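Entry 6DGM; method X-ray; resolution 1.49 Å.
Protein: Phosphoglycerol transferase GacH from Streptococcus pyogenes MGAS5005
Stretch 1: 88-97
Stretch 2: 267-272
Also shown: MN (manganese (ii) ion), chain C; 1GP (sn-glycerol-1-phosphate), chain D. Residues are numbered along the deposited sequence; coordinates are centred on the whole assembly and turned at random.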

# COMPACT_ATOMS: atom_id res chain seq x y z
N GLY A 88 0.10 9.95 -8.03
CA GLY A 88 1.13 9.59 -7.08
C GLY A 88 1.23 8.12 -6.77
O GLY A 88 1.95 7.75 -5.84
N THR A 89 0.55 7.27 -7.54
CA THR A 89 0.50 5.83 -7.33
C THR A 89 1.83 5.22 -6.91
O THR A 89 1.92 4.55 -5.86
N ALA A 90 2.85 5.41 -7.73
CA ALA A 90 4.12 4.74 -7.50
C ALA A 90 4.79 5.17 -6.20
O ALA A 90 5.59 4.39 -5.64
N ASN A 91 4.47 6.37 -5.69
CA ASN A 91 5.06 6.80 -4.42
C ASN A 91 4.42 6.05 -3.26
O ASN A 91 5.12 5.67 -2.32
N MET A 92 3.11 5.84 -3.30
CA MET A 92 2.49 5.00 -2.28
C MET A 92 2.99 3.57 -2.39
O MET A 92 3.31 2.92 -1.38
N GLU A 93 3.13 3.08 -3.62
CA GLU A 93 3.63 1.74 -3.87
C GLU A 93 5.00 1.53 -3.24
O GLU A 93 5.22 0.54 -2.52
N PHE A 94 5.94 2.44 -3.50
CA PHE A 94 7.28 2.36 -2.92
C PHE A 94 7.21 2.27 -1.40
O PHE A 94 7.93 1.48 -0.77
N GLN A 95 6.35 3.07 -0.79
CA GLN A 95 6.25 3.08 0.67
C GLN A 95 5.70 1.77 1.20
O GLN A 95 6.16 1.28 2.26
N THR A 96 4.75 1.15 0.49
CA THR A 96 4.28 -0.15 0.98
C THR A 96 5.40 -1.18 0.96
O THR A 96 5.53 -2.00 1.88
N LEU A 97 6.23 -1.17 -0.07
CA LEU A 97 7.23 -2.22 -0.20
C LEU A 97 8.40 -2.01 0.75
O LEU A 97 8.86 -2.98 1.37
N PHE A 267 -5.13 -4.32 1.00
CA PHE A 267 -5.91 -3.67 -0.05
C PHE A 267 -6.04 -2.21 0.32
O PHE A 267 -6.43 -1.88 1.44
N TYR A 268 -5.76 -1.31 -0.63
CA TYR A 268 -5.82 0.11 -0.31
C TYR A 268 -5.99 0.93 -1.58
O TYR A 268 -5.50 0.55 -2.65
N GLY A 269 -6.68 2.06 -1.44
CA GLY A 269 -6.64 3.05 -2.50
C GLY A 269 -5.42 3.93 -2.34
O GLY A 269 -5.03 4.33 -1.24
N ASP A 270 -4.78 4.25 -3.48
CA ASP A 270 -3.54 5.02 -3.42
C ASP A 270 -3.78 6.50 -3.11
O ASP A 270 -2.95 7.13 -2.45
N HIS A 271 -4.86 7.08 -3.64
CA HIS A 271 -5.20 8.49 -3.48
C HIS A 271 -6.64 8.62 -3.97
O HIS A 271 -7.18 7.72 -4.63
N LEU A 272 -7.27 9.74 -3.62
CA LEU A 272 -8.59 10.04 -4.15
C LEU A 272 -8.51 10.27 -5.65
O LEU A 272 -7.47 10.71 -6.16

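A manganese ion, not a direct hydrogen bond, joins the helix that starts at T89 to D270 and H271, close after the strand residues 267 and 268. T89 (chi1 m) offers OG1 at 2.0 Å from MN, D270 (p) its OD2 at 2.1 Å and H271 (p) its NE2 at 2.1 Å; threonine oxygen, carboxylate and imidazole all supply lone pairs. T89 OG1 and D270 OD2 lie 2.8 Å apart because both bind the metal. H271 ND1 donates to L272 O (2.8 Å), leaving NE2 for manganese.

Glycerol phosphate shares the site: its O2P lies 2.3 Å from MN, and its O3P accepts hydrogen bonds from G88 N (2.9 Å) and T89 N (3.3 Å). T89 OG1 is only 2.8 Å from 1GP P, too close for an ordinary contact. G88, at the N-cap, has backbone angles that call for glycine.

Beyond the metal, M92 points toward the strand, its CB in apolar contact with Y268 CE2 (4.2 Å) at the ring edge; with chi1 at -93°, between wells, and chi2 and chi3 both p, its CE lies 3.5 Å from D270 O. Y268 (p) reaches across to the helix, its OH 3.3 Å from T96 CG2. Water 1 bridges the polar ends, 2.7 Å from Y268 OH and donating to T96 OG1 at 2.8 Å, while T96 OG1 (chi1 p) donates to E93 O (2.8 Å).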

# COMPACT_ATOMS: atom_id res chain seq x y z
CB THR A 89 0.05 5.24 -8.68
OG1 THR A 89 -1.04 6.02 -9.17
CG2 THR A 89 -0.35 3.78 -8.53
CB ALA A 90 5.04 4.98 -8.70
CB ASN A 91 4.93 8.30 -4.26
CG ASN A 91 5.80 9.05 -5.23
OD1 ASN A 91 6.85 8.56 -5.62
ND2 ASN A 91 5.36 10.23 -5.64
CB MET A 92 0.96 5.07 -2.38
CG MET A 92 0.34 6.15 -1.47
SD MET A 92 0.96 7.82 -1.68
CE MET A 92 0.26 8.25 -3.28
CB GLU A 93 3.69 1.56 -5.38
CG GLU A 93 3.95 0.14 -5.88
CD GLU A 93 4.17 0.15 -7.37
OE1 GLU A 93 3.55 1.00 -8.04
OE2 GLU A 93 5.00 -0.64 -7.88
CB PHE A 94 8.07 3.63 -3.31
CG PHE A 94 9.39 3.79 -2.60
CD1 PHE A 94 9.45 4.37 -1.33
CD2 PHE A 94 10.57 3.40 -3.20
CE1 PHE A 94 10.67 4.55 -0.67
CE2 PHE A 94 11.80 3.58 -2.56
CZ PHE A 94 11.85 4.14 -1.28
CB GLN A 95 5.38 4.26 1.10
CG GLN A 95 6.01 5.61 0.81
CD GLN A 95 5.12 6.73 1.18
OE1 GLN A 95 5.11 7.15 2.33
NE2 GLN A 95 4.34 7.22 0.22
CB THR A 96 3.08 -0.67 0.17
OG1 THR A 96 3.48 -1.12 -1.13
CG2 THR A 96 1.98 0.38 0.07
CB LEU A 97 7.75 -2.27 -1.63
CG LEU A 97 6.75 -2.68 -2.72
CD1 LEU A 97 7.43 -2.61 -4.05
CD2 LEU A 97 6.18 -4.07 -2.45
CB PHE A 267 -7.30 -4.32 -0.07
CG PHE A 267 -8.21 -3.78 -1.13
CD1 PHE A 267 -8.94 -2.63 -0.90
CD2 PHE A 267 -8.35 -4.44 -2.34
CE1 PHE A 267 -9.79 -2.12 -1.87
CE2 PHE A 267 -9.22 -3.94 -3.32
CZ PHE A 267 -9.93 -2.77 -3.07
CB TYR A 268 -4.56 0.57 0.44
CG TYR A 268 -3.30 0.58 -0.40
CD1 TYR A 268 -2.62 -0.60 -0.68
CD2 TYR A 268 -2.78 1.77 -0.91
CE1 TYR A 268 -1.46 -0.60 -1.44
CE2 TYR A 268 -1.63 1.78 -1.68
CZ TYR A 268 -0.97 0.60 -1.93
OH TYR A 268 0.18 0.63 -2.69
CB ASP A 270 -2.69 4.83 -4.68
CG ASP A 270 -3.44 5.12 -5.99
OD1 ASP A 270 -4.69 5.19 -6.01
OD2 ASP A 270 -2.75 5.30 -7.02
CB HIS A 271 -4.29 9.40 -4.33
CG HIS A 271 -4.17 8.94 -5.74
ND1 HIS A 271 -5.18 9.12 -6.67
CD2 HIS A 271 -3.20 8.26 -6.38
CE1 HIS A 271 -4.82 8.57 -7.82
NE2 HIS A 271 -3.62 8.04 -7.67
CB LEU A 272 -9.16 11.30 -3.49
CG LEU A 272 -10.00 11.08 -2.23
CD1 LEU A 272 -9.16 10.66 -1.04
CD2 LEU A 272 -10.81 12.31 -1.90
MN MN C . -3.03 6.31 -8.80
C3 1GP D . -0.08 3.99 -14.58
O3 1GP D . 0.16 3.52 -12.19
C2 1GP D . 0.20 4.56 -13.20
O2 1GP D . 0.98 3.15 -15.05
C1 1GP D . -0.80 5.65 -12.86
O1P 1GP D . -0.36 6.39 -11.71
O2P 1GP D . -2.51 7.52 -10.63
O3P 1GP D . -0.09 8.53 -10.51
O4P 1GP D . -1.38 8.50 -12.70
P 1GP D . -1.14 7.76 -11.34
O HOH W 1 1.38 -1.76 -2.88